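Local atomic coordinates of terminal oxygenase component of carbazole (Janthinobacterium sp., PDB entry 7BUG), a protein that catalyses the angular dioxygenation of carbazole at C-9a and C-1, using a Rieske [2Fe-2S] cluster and a mononuclear iron, as the oxygenase part of carbazole 1,9a-dioxygenase. Residues Asn56-Gly60 with Lys61-Leu65; Val287-Asp290 with Glu291-Tyr295; Pro143-Ala146 with Arg147-Pro151; Gln377-Ala380 with His381-Gly384. All coordinates share one frame; numbering follows the deposited sequence.

Interaction 1. Residues Asn56-Gly60 with Lys61-Leu65; sequences NRIDG and KLYCL. With CO3 (carbonate ion), chain M.
Within the Rieske domain, a tight beta hairpin joins strands 51-58 and 61-66 through a type I' turn from Ile58 to Lys61. Asn56 and Tyr63 form an antiparallel hydrogen-bonded pair, with Asn56 N to Tyr63 O at 2.9 Å and the return bond from Tyr63 N to Asn56 O. Ile58 and Lys61 form the next such pair. The Ile58 N to Lys61 O bond is 2.8 Å. Asp59 and Gly60, at the two turn corners, both have positive phi.

The side chains of Arg57 and Leu62 meet at the non-hydrogen-bonded pair between. Leu62 CD2 sits over the centre of the Arg57 guanidinium, 3.6 Å above its plane. The Arg57 chain runs out with CG anti to the backbone N (chi1 -176°), then bends at chi3. This brings Arg57 NH1 back to Gly60 O at 2.9 Å, so the side chain also straps the turn. NH1 makes a salt bridge with Glu128 as well, and NE and NH2 reach the carbonyls of Ile38 and Ser35.

Tyr63 and Ile58 share the other face of the sheet. Their side chains cross at about a right angle, with Ile58 CD1 3.8 Å from Tyr63 CD1. A water links Ile58 O to Tyr63 OH. Lys61 leads away from the hairpin to a carbonate ion, probably from the crystallisation liquor, which Val126 N also binds. Lys61 NZ donates to carbonate O3 at 3.1 Å.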
loop_
_atom_site.group_PDB
_atom_site.type_symbol
_atom_site.label_atom_id
_atom_site.label_comp_id
_atom_site.label_asym_id
_atom_site.label_seq_id
_atom_site.Cartn_x
_atom_site.Cartn_y
_atom_site.Cartn_z
ATOM N N ASN A 56 -24.789 -8.559 -18.679
ATOM C CA ASN A 56 -26.224 -8.735 -18.386
ATOM C C ASN A 56 -26.813 -9.809 -19.299
ATOM O O ASN A 56 -26.257 -10.036 -20.369
ATOM C CB ASN A 56 -27.006 -7.443 -18.581
ATOM C CG ASN A 56 -28.339 -7.415 -17.837
ATOM O OD1 ASN A 56 -28.629 -8.308 -17.041
ATOM N ND2 ASN A 56 -29.137 -6.360 -18.042
ATOM N N ARG A 57 -27.850 -10.473 -18.824
ATOM C CA ARG A 57 -28.613 -11.437 -19.649
ATOM C C ARG A 57 -29.969 -10.804 -19.913
ATOM O O ARG A 57 -30.681 -10.497 -18.922
ATOM C CB ARG A 57 -28.693 -12.809 -18.967
ATOM C CG ARG A 57 -29.400 -13.820 -19.865
ATOM C CD ARG A 57 -29.523 -15.110 -19.107
ATOM N NE ARG A 57 -28.290 -15.773 -18.704
ATOM C CZ ARG A 57 -27.499 -16.493 -19.497
ATOM N NH1 ARG A 57 -27.717 -16.529 -20.796
ATOM N NH2 ARG A 57 -26.428 -17.098 -19.014
ATOM N N ILE A 58 -30.325 -10.647 -21.178
ATOM C CA ILE A 58 -31.577 -9.924 -21.560
ATOM C C ILE A 58 -32.235 -10.842 -22.598
ATOM O O ILE A 58 -31.658 -11.016 -23.683
ATOM C CB ILE A 58 -31.314 -8.537 -22.104
ATOM C CG1 ILE A 58 -30.534 -7.672 -21.099
ATOM C CG2 ILE A 58 -32.620 -7.861 -22.456
ATOM C CD1 ILE A 58 -29.935 -6.461 -21.726
ATOM N N ASP A 59 -33.420 -11.315 -22.250
ATOM C CA ASP A 59 -34.156 -12.307 -23.082
ATOM C C ASP A 59 -33.227 -13.473 -23.426
ATOM O O ASP A 59 -33.261 -13.914 -24.585
ATOM C CB ASP A 59 -34.727 -11.645 -24.318
ATOM C CG ASP A 59 -35.945 -10.761 -24.058
ATOM O OD1 ASP A 59 -36.671 -11.009 -23.071
ATOM O OD2 ASP A 59 -36.088 -9.815 -24.828
ATOM N N GLY A 60 -32.390 -13.879 -22.465
ATOM C CA GLY A 60 -31.520 -15.058 -22.560
ATOM C C GLY A 60 -30.172 -14.746 -23.206
ATOM O O GLY A 60 -29.283 -15.585 -23.065
ATOM N N LYS A 61 -29.992 -13.567 -23.801
ATOM C CA LYS A 61 -28.784 -13.219 -24.590
ATOM C C LYS A 61 -27.861 -12.415 -23.660
ATOM O O LYS A 61 -28.343 -11.476 -22.968
ATOM C CB LYS A 61 -29.104 -12.506 -25.890
ATOM C CG LYS A 61 -27.898 -12.079 -26.709
ATOM C CD LYS A 61 -28.220 -11.621 -28.081
ATOM C CE LYS A 61 -27.059 -10.905 -28.758
ATOM N NZ LYS A 61 -25.948 -11.847 -29.044
ATOM N N LEU A 62 -26.566 -12.688 -23.771
ATOM C CA LEU A 62 -25.592 -11.926 -22.956
ATOM C C LEU A 62 -25.082 -10.692 -23.699
ATOM O O LEU A 62 -24.899 -10.653 -24.933
ATOM C CB LEU A 62 -24.439 -12.845 -22.564
ATOM C CG LEU A 62 -24.780 -14.003 -21.650
ATOM C CD1 LEU A 62 -23.512 -14.762 -21.294
ATOM C CD2 LEU A 62 -25.492 -13.571 -20.410
ATOM N N TYR A 63 -24.869 -9.623 -22.910
ATOM C CA TYR A 63 -24.335 -8.356 -23.426
ATOM C C TYR A 63 -23.265 -7.867 -22.444
ATOM O O TYR A 63 -23.390 -8.161 -21.230
ATOM C CB TYR A 63 -25.441 -7.309 -23.500
ATOM C CG TYR A 63 -26.559 -7.645 -24.459
ATOM C CD1 TYR A 63 -27.621 -8.412 -24.048
ATOM C CD2 TYR A 63 -26.483 -7.231 -25.757
ATOM C CE1 TYR A 63 -28.644 -8.732 -24.916
ATOM C CE2 TYR A 63 -27.527 -7.505 -26.647
ATOM C CZ TYR A 63 -28.602 -8.250 -26.211
ATOM O OH TYR A 63 -29.600 -8.530 -27.130
ATOM N N CYS A 64 -22.267 -7.165 -22.958
ATOM C CA CYS A 64 -21.139 -6.679 -22.140
ATOM C C CYS A 64 -20.902 -5.210 -22.462
ATOM O O CYS A 64 -20.613 -4.894 -23.636
ATOM C CB CYS A 64 -19.917 -7.537 -22.417
ATOM S SG CYS A 64 -18.482 -6.972 -21.471
ATOM N N LEU A 65 -20.953 -4.352 -21.437
ATOM C CA LEU A 65 -20.664 -2.901 -21.494
ATOM C C LEU A 65 -19.491 -2.632 -20.585
ATOM O O LEU A 65 -19.357 -3.298 -19.555
ATOM C CB LEU A 65 -21.840 -2.089 -20.950
ATOM C CG LEU A 65 -22.968 -1.759 -21.890
ATOM C CD1 LEU A 65 -24.098 -1.153 -21.091
ATOM C CD2 LEU A 65 -22.491 -0.787 -22.973
HETATM C C CO3 M . -22.254 -10.095 -29.796
HETATM O O1 CO3 M . -21.931 -10.367 -28.584
HETATM O O2 CO3 M . -21.515 -9.249 -30.532
HETATM O O3 CO3 M . -23.414 -10.532 -30.257
HETATM O O HOH W 1 -31.772 -9.731 -26.111
#

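Interaction 2. Residues Val287-Asp290 with Glu291-Tyr295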
loop_
_atom_site.group_PDB
_atom_site.type_symbol
_atom_site.label_atom_id
_atom_site.label_comp_id
_atom_site.label_asym_id
_atom_site.label_seq_id
_atom_site.Cartn_x
_atom_site.Cartn_y
_atom_site.Cartn_z
ATOM N N VAL A 287 -6.863 -16.496 -16.517
ATOM C CA VAL A 287 -7.406 -15.277 -17.167
ATOM C C VAL A 287 -6.898 -14.042 -16.433
ATOM O O VAL A 287 -7.188 -13.845 -15.241
ATOM C CB VAL A 287 -8.933 -15.327 -17.176
ATOM C CG1 VAL A 287 -9.487 -14.089 -17.840
ATOM C CG2 VAL A 287 -9.408 -16.599 -17.844
ATOM N N PRO A 288 -6.237 -13.103 -17.137
ATOM C CA PRO A 288 -5.711 -11.922 -16.483
ATOM C C PRO A 288 -6.837 -10.999 -16.018
ATOM O O PRO A 288 -7.728 -10.593 -16.803
ATOM C CB PRO A 288 -4.875 -11.191 -17.560
ATOM C CG PRO A 288 -4.763 -12.176 -18.675
ATOM C CD PRO A 288 -5.952 -13.101 -18.565
ATOM N N ILE A 289 -6.807 -10.687 -14.723
ATOM C CA ILE A 289 -7.724 -9.704 -14.086
ATOM C C ILE A 289 -7.033 -8.359 -14.020
ATOM O O ILE A 289 -7.596 -7.352 -14.475
ATOM C CB ILE A 289 -8.217 -10.186 -12.699
ATOM C CG1 ILE A 289 -9.142 -11.380 -12.868
ATOM C CG2 ILE A 289 -8.872 -9.071 -11.918
ATOM C CD1 ILE A 289 -9.492 -12.073 -11.589
ATOM N N ASP A 290 -5.814 -8.351 -13.495
ATOM C CA ASP A 290 -4.954 -7.144 -13.467
ATOM C C ASP A 290 -3.523 -7.679 -13.367
ATOM O O ASP A 290 -3.340 -8.866 -13.530
ATOM C CB ASP A 290 -5.367 -6.191 -12.347
ATOM C CG ASP A 290 -5.210 -6.722 -10.938
ATOM O OD1 ASP A 290 -4.494 -7.720 -10.731
ATOM O OD2 ASP A 290 -5.825 -6.095 -10.000
ATOM N N GLU A 291 -2.534 -6.829 -13.114
ATOM C CA GLU A 291 -1.119 -7.248 -13.167
ATOM C C GLU A 291 -0.860 -8.308 -12.117
ATOM O O GLU A 291 0.098 -9.010 -12.232
ATOM C CB GLU A 291 -0.261 -6.006 -12.951
ATOM C CG GLU A 291 -0.523 -4.945 -14.006
ATOM C CD GLU A 291 -1.564 -3.835 -13.759
ATOM O OE1 GLU A 291 -1.377 -2.752 -14.424
ATOM O OE2 GLU A 291 -2.552 -3.993 -12.945
ATOM N N ASN A 292 -1.674 -8.356 -11.066
ATOM C CA ASN A 292 -1.391 -9.149 -9.843
ATOM C C ASN A 292 -2.331 -10.350 -9.663
ATOM O O ASN A 292 -2.162 -11.081 -8.679
ATOM C CB ASN A 292 -1.588 -8.242 -8.621
ATOM C CG ASN A 292 -0.749 -6.993 -8.667
ATOM O OD1 ASN A 292 0.426 -7.045 -9.031
ATOM N ND2 ASN A 292 -1.398 -5.857 -8.440
ATOM N N THR A 293 -3.348 -10.542 -10.519
ATOM C CA THR A 293 -4.520 -11.389 -10.199
ATOM C C THR A 293 -4.993 -12.106 -11.481
ATOM O O THR A 293 -4.906 -11.534 -12.556
ATOM C CB THR A 293 -5.660 -10.513 -9.640
ATOM O OG1 THR A 293 -5.094 -9.485 -8.807
ATOM C CG2 THR A 293 -6.624 -11.362 -8.853
ATOM N N HIS A 294 -5.485 -13.314 -11.344
ATOM C CA HIS A 294 -6.081 -14.076 -12.461
ATOM C C HIS A 294 -7.336 -14.773 -11.977
ATOM O O HIS A 294 -7.458 -15.160 -10.805
ATOM C CB HIS A 294 -5.113 -15.019 -13.158
ATOM C CG HIS A 294 -4.620 -16.163 -12.350
ATOM N ND1 HIS A 294 -3.562 -15.998 -11.429
ATOM C CD2 HIS A 294 -4.929 -17.474 -12.345
ATOM C CE1 HIS A 294 -3.327 -17.161 -10.872
ATOM N NE2 HIS A 294 -4.119 -18.078 -11.380
ATOM N N TYR A 295 -8.212 -15.062 -12.920
ATOM C CA TYR A 295 -9.219 -16.130 -12.714
ATOM C C TYR A 295 -8.585 -17.478 -13.054
ATOM O O TYR A 295 -7.944 -17.649 -14.077
ATOM C CB TYR A 295 -10.446 -16.018 -13.611
ATOM C CG TYR A 295 -11.362 -14.873 -13.373
ATOM C CD1 TYR A 295 -12.189 -14.919 -12.266
ATOM C CD2 TYR A 295 -11.447 -13.784 -14.238
ATOM C CE1 TYR A 295 -13.048 -13.888 -11.995
ATOM C CE2 TYR A 295 -12.309 -12.737 -13.972
ATOM C CZ TYR A 295 -13.141 -12.821 -12.865
ATOM O OH TYR A 295 -14.023 -11.835 -12.515
HETATM O O HOH W 2 -4.404 -6.129 -7.825
#
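Ile289 lies over the Tyr295 ring at the end of a beta hairpin formed by strands 281-288 and 293-303, in the catalytic domain. This is the tightly packed part. Ile289 CD1 is 3.6 Å from the Tyr295 ring centroid and only 7° off the ring normal, a CH-pi contact. Val287 CG1 comes to the edge of the same ring. With CG anti to its carbonyl carbon (chi1 -68°), Tyr295 turns its ring beneath Ile289. Leu46 of strand 44-48 and Ile166 of strand 158-167 also touch Tyr295. The backbone pair Val287 and Tyr295 is firm, with Val287 N to Tyr295 O at 2.9 Å.

The turn end is looser and more exposed. Here a type I turn runs from Asp290 to Thr293, and the backbone bonds between these two residues are weak. Asp290 OD1 accepts from Thr293 OG1 at 2.7 Å and from Asn292 N at 2.9 Å. The two donors come from opposite faces of the carboxylate plane, which should limit its rotation. The hydroxyl uses the syn side, while Asn292 N approaches from above the plane. A water donates to Asp290 OD2 at 2.6 Å and accepts from Asn292 ND2 at 3.1 Å.

Interaction 3. Residues Pro143-Ala146 with Arg147-Pro151. With MXE (2-methoxyethanol), chain N.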
loop_
_atom_site.group_PDB
_atom_site.type_symbol
_atom_site.label_atom_id
_atom_site.label_comp_id
_atom_site.label_asym_id
_atom_site.label_seq_id
_atom_site.Cartn_x
_atom_site.Cartn_y
_atom_site.Cartn_z
ATOM N N PRO A 143 -12.903 -13.197 -33.945
ATOM C CA PRO A 143 -12.716 -14.483 -34.597
ATOM C C PRO A 143 -13.690 -15.498 -34.026
ATOM O O PRO A 143 -14.338 -15.259 -32.990
ATOM C CB PRO A 143 -11.308 -14.929 -34.180
ATOM C CG PRO A 143 -11.197 -14.347 -32.783
ATOM C CD PRO A 143 -11.911 -13.016 -32.859
ATOM N N PRO A 144 -13.800 -16.692 -34.639
ATOM C CA PRO A 144 -14.535 -17.781 -34.009
ATOM C C PRO A 144 -13.942 -18.041 -32.611
ATOM O O PRO A 144 -12.724 -17.990 -32.472
ATOM C CB PRO A 144 -14.331 -19.016 -34.893
ATOM C CG PRO A 144 -13.370 -18.557 -36.009
ATOM C CD PRO A 144 -13.199 -17.055 -35.938
ATOM N N LEU A 145 -14.799 -18.418 -31.686
ATOM C CA LEU A 145 -14.378 -18.839 -30.332
ATOM C C LEU A 145 -13.427 -20.023 -30.429
ATOM O O LEU A 145 -12.441 -20.066 -29.647
ATOM C CB LEU A 145 -15.626 -19.192 -29.528
ATOM C CG LEU A 145 -15.336 -19.756 -28.143
ATOM C CD1 LEU A 145 -14.583 -18.747 -27.271
ATOM C CD2 LEU A 145 -16.590 -20.179 -27.462
ATOM N N ALA A 146 -13.613 -20.973 -31.354
ATOM C CA ALA A 146 -12.689 -22.117 -31.518
ATOM C C ALA A 146 -11.222 -21.694 -31.609
ATOM O O ALA A 146 -10.383 -22.501 -31.227
ATOM C CB ALA A 146 -13.049 -22.916 -32.754
ATOM N N ARG A 147 -10.881 -20.534 -32.183
ATOM C CA ARG A 147 -9.486 -20.080 -32.318
ATOM C C ARG A 147 -8.798 -20.067 -30.941
ATOM O O ARG A 147 -7.583 -20.344 -30.888
ATOM C CB ARG A 147 -9.386 -18.699 -32.930
ATOM C CG ARG A 147 -7.974 -18.377 -33.388
ATOM C CD ARG A 147 -7.707 -16.929 -33.534
ATOM N NE ARG A 147 -7.872 -16.188 -32.266
ATOM C CZ ARG A 147 -7.896 -14.868 -32.189
ATOM N NH1 ARG A 147 -7.624 -14.130 -33.271
ATOM N NH2 ARG A 147 -8.105 -14.249 -31.038
ATOM N N ASP A 148 -9.564 -19.710 -29.902
ATOM C CA ASP A 148 -9.006 -19.391 -28.560
ATOM C C ASP A 148 -9.447 -20.458 -27.577
ATOM O O ASP A 148 -9.418 -20.182 -26.368
ATOM C CB ASP A 148 -9.450 -18.003 -28.107
ATOM C CG ASP A 148 -8.764 -16.868 -28.854
ATOM O OD1 ASP A 148 -7.704 -17.103 -29.443
ATOM O OD2 ASP A 148 -9.357 -15.751 -28.892
ATOM N N THR A 149 -9.725 -21.670 -28.038
ATOM C CA THR A 149 -10.138 -22.785 -27.161
ATOM C C THR A 149 -9.334 -23.983 -27.592
ATOM O O THR A 149 -8.936 -24.092 -28.758
ATOM C CB THR A 149 -11.641 -23.082 -27.189
ATOM O OG1 THR A 149 -12.048 -23.346 -28.534
ATOM C CG2 THR A 149 -12.490 -21.950 -26.678
ATOM N N PRO A 150 -8.982 -24.880 -26.663
ATOM C CA PRO A 150 -8.167 -26.019 -27.044
ATOM C C PRO A 150 -8.986 -26.947 -27.920
ATOM O O PRO A 150 -10.218 -26.970 -27.840
ATOM C CB PRO A 150 -7.877 -26.721 -25.703
ATOM C CG PRO A 150 -8.071 -25.623 -24.709
ATOM C CD PRO A 150 -9.237 -24.791 -25.217
ATOM N N PRO A 151 -8.318 -27.813 -28.688
ATOM C CA PRO A 151 -9.055 -28.826 -29.451
ATOM C C PRO A 151 -9.946 -29.682 -28.523
ATOM O O PRO A 151 -9.547 -29.985 -27.393
ATOM C CB PRO A 151 -7.951 -29.685 -30.085
ATOM C CG PRO A 151 -6.692 -28.870 -30.014
ATOM C CD PRO A 151 -6.866 -27.938 -28.825
HETATM O O1 MXE N . -15.981 -21.392 -32.914
HETATM C C1 MXE N . -17.334 -21.092 -33.206
HETATM C C2 MXE N . -17.559 -19.671 -33.690
HETATM O O2 MXE N . -18.065 -18.917 -32.592
HETATM C C3 MXE N . -17.599 -17.669 -32.221
#
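Arg147 lies with one face of its guanidinium against the ring of Pro143. Pro143 CG sits over the centre of the group, 3.4 Å from Arg147 CZ, and the two side chains pass at a slant. The edge of the guanidinium is taken by Asp148. Arg147 grips it side-on, with Arg147 NE bonded to Asp148 OD1. Arg147 NH2 to Asp148 OD2 is a salt bridge of 2.9 Å. Asp148 OD2 uses its syn lone pair, whereas OD1 is met from above the carboxylate plane. A chi1 of -166° carries the Arg147 chain away from its own N, and a bend at chi3 swings the group over Pro143. With an alanine here, the Asp148 carboxylate would probably lose its paired charge and a gap would open beside the Pro143 ring. The same carboxylate also accepts from His28 and Trp29 of strand 28-32, while Arg147 NH2 reaches Asn27 O.

The backbone makes a short 3-10 turn in the loop between strands 132-137 and 158-167, linking the Rieske and catalytic domains. Arg147 N bonds to Pro144 O at 3.2 Å, and Asp148 N to Leu145 O at 2.9 Å.

Ala146 is the second residue of this turn, after Leu145. Ala146 N donates to O1 of a bound 2-methoxyethanol at 2.9 Å, and its CB touches the same oxygen. On the Thr149 side, Ala146 O accepts a weak bond from Thr149 N. Thr149 CG2 packs on Leu145 CD1 at 3.9 Å, the side chains crossing at about a right angle.

Interaction 4. Residues Gln377-Ala380 with His381-Gly384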
loop_
_atom_site.group_PDB
_atom_site.type_symbol
_atom_site.label_atom_id
_atom_site.label_comp_id
_atom_site.label_asym_id
_atom_site.label_seq_id
_atom_site.Cartn_x
_atom_site.Cartn_y
_atom_site.Cartn_z
ATOM N N GLN A 377 -2.093 -5.873 -24.151
ATOM C CA GLN A 377 -2.939 -4.936 -23.389
ATOM C C GLN A 377 -2.046 -4.000 -22.595
ATOM O O GLN A 377 -1.056 -4.465 -21.944
ATOM C CB GLN A 377 -3.867 -5.727 -22.465
ATOM C CG GLN A 377 -4.703 -4.840 -21.568
ATOM C CD GLN A 377 -5.965 -4.351 -22.246
ATOM O OE1 GLN A 377 -6.057 -4.362 -23.485
ATOM N NE2 GLN A 377 -6.970 -3.951 -21.476
ATOM N N THR A 378 -2.382 -2.721 -22.604
ATOM C CA THR A 378 -1.578 -1.703 -21.888
ATOM C C THR A 378 -2.478 -0.819 -21.028
ATOM O O THR A 378 -3.695 -0.908 -21.116
ATOM C CB THR A 378 -0.813 -0.801 -22.872
ATOM O OG1 THR A 378 -1.764 0.093 -23.446
ATOM C CG2 THR A 378 -0.095 -1.579 -23.950
ATOM N N GLN A 379 -1.842 -0.085 -20.136
ATOM C CA GLN A 379 -2.554 0.818 -19.208
ATOM C C GLN A 379 -3.279 1.852 -20.069
ATOM O O GLN A 379 -4.348 2.340 -19.646
ATOM C CB GLN A 379 -1.597 1.398 -18.154
ATOM C CG GLN A 379 -1.639 0.696 -16.805
ATOM C CD GLN A 379 -3.008 0.529 -16.191
ATOM O OE1 GLN A 379 -3.846 1.446 -16.135
ATOM N NE2 GLN A 379 -3.237 -0.664 -15.685
ATOM N N ALA A 380 -2.796 2.158 -21.274
ATOM C CA ALA A 380 -3.492 3.066 -22.198
ATOM C C ALA A 380 -4.860 2.481 -22.585
ATOM O O ALA A 380 -5.803 3.237 -22.681
ATOM C CB ALA A 380 -2.650 3.368 -23.431
ATOM N N HIS A 381 -4.979 1.167 -22.823
ATOM C CA HIS A 381 -6.282 0.569 -23.127
ATOM C C HIS A 381 -7.171 0.707 -21.890
ATOM O O HIS A 381 -8.387 0.953 -22.026
ATOM C CB HIS A 381 -6.130 -0.898 -23.497
ATOM C CG HIS A 381 -5.375 -1.135 -24.769
ATOM N ND1 HIS A 381 -4.036 -1.563 -24.799
ATOM C CD2 HIS A 381 -5.787 -1.047 -26.058
ATOM C CE1 HIS A 381 -3.676 -1.702 -26.065
ATOM N NE2 HIS A 381 -4.748 -1.409 -26.865
ATOM N N VAL A 382 -6.607 0.511 -20.718
ATOM C CA VAL A 382 -7.382 0.499 -19.453
ATOM C C VAL A 382 -7.926 1.902 -19.194
ATOM O O VAL A 382 -9.121 2.025 -18.825
ATOM C CB VAL A 382 -6.556 0.002 -18.274
ATOM C CG1 VAL A 382 -7.362 0.076 -17.002
ATOM C CG2 VAL A 382 -6.063 -1.421 -18.507
ATOM N N SER A 383 -7.066 2.906 -19.282
ATOM C CA SER A 383 -7.476 4.321 -19.060
ATOM C C SER A 383 -7.513 5.051 -20.405
ATOM O O SER A 383 -8.625 5.199 -20.976
ATOM C CB SER A 383 -6.570 4.976 -18.079
ATOM O OG SER A 383 -6.359 4.104 -16.984
ATOM N N GLY A 384 -6.344 5.433 -20.926
ATOM C CA GLY A 384 -6.242 6.269 -22.142
ATOM C C GLY A 384 -6.467 7.734 -21.820
ATOM O O GLY A 384 -5.535 8.359 -21.298
#
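The Gln377 side chain crosses that of His381 at a slant, at the start of the short C-terminal helix 379-382. A capping box of Thr378 and His381 opens this helix. The Gln377 amide plane is nearly parallel to the His381 ring (4° apart), and Gln377 OE1 is 3.5 Å from His381 CB. The amide is held by outside partners too: OE1 accepts from Arg26, and NE2 donates to Leu49 O and Glu51.

Thr378 is the N-cap. Thr378 OG1 accepts weak bonds from Ala380 N at 3.2 Å and His381 N at 3.4 Å. In return, Thr378 N donates to His381 ND1 at 3.0 Å, within the plane of the ring. A chi1 of -66° swings the His381 ring back toward the cap. A leucine in its place would probably leave Thr378 N without this acceptor and break the reciprocal half of the box.

Gln379 begins the helix proper. Its side chain bends at chi2, bringing Gln379 OE1 to 3.7 Å from Val382 CB, while NE2 donates to Glu291.

Ala380 completes the first segment, its N already used at the cap. Further on, Ser383 packs on Asp346 of a second subunit, and Ser383 N gives a nearly straight bond to Gln379 O at 2.8 Å, angle 172°.

How the interactions relate
Interaction 1 lies in the Rieske domain, and interactions 2 and 3 in the catalytic domain range. Interactions 2 and 4 touch directly. Glu291 OE1 of the hairpin turn meets Gln379 NE2 of the C-terminal helix at 3.1 Å, a probable hydrogen bond, and their centres are 15 Å apart. The other pairs do not touch. Interactions 2 and 3 come within about 9 Å at their nearest atoms, and interaction 1 stays about 11 Å from both. In interaction 2 the His294 side chain is about 11 Å from the iron held by His183, His187 and Asp333. Interaction 1 meets the carbonate and interaction 3 the 2-methoxyethanol. Interactions 3 and 4 lie away from the metal sites.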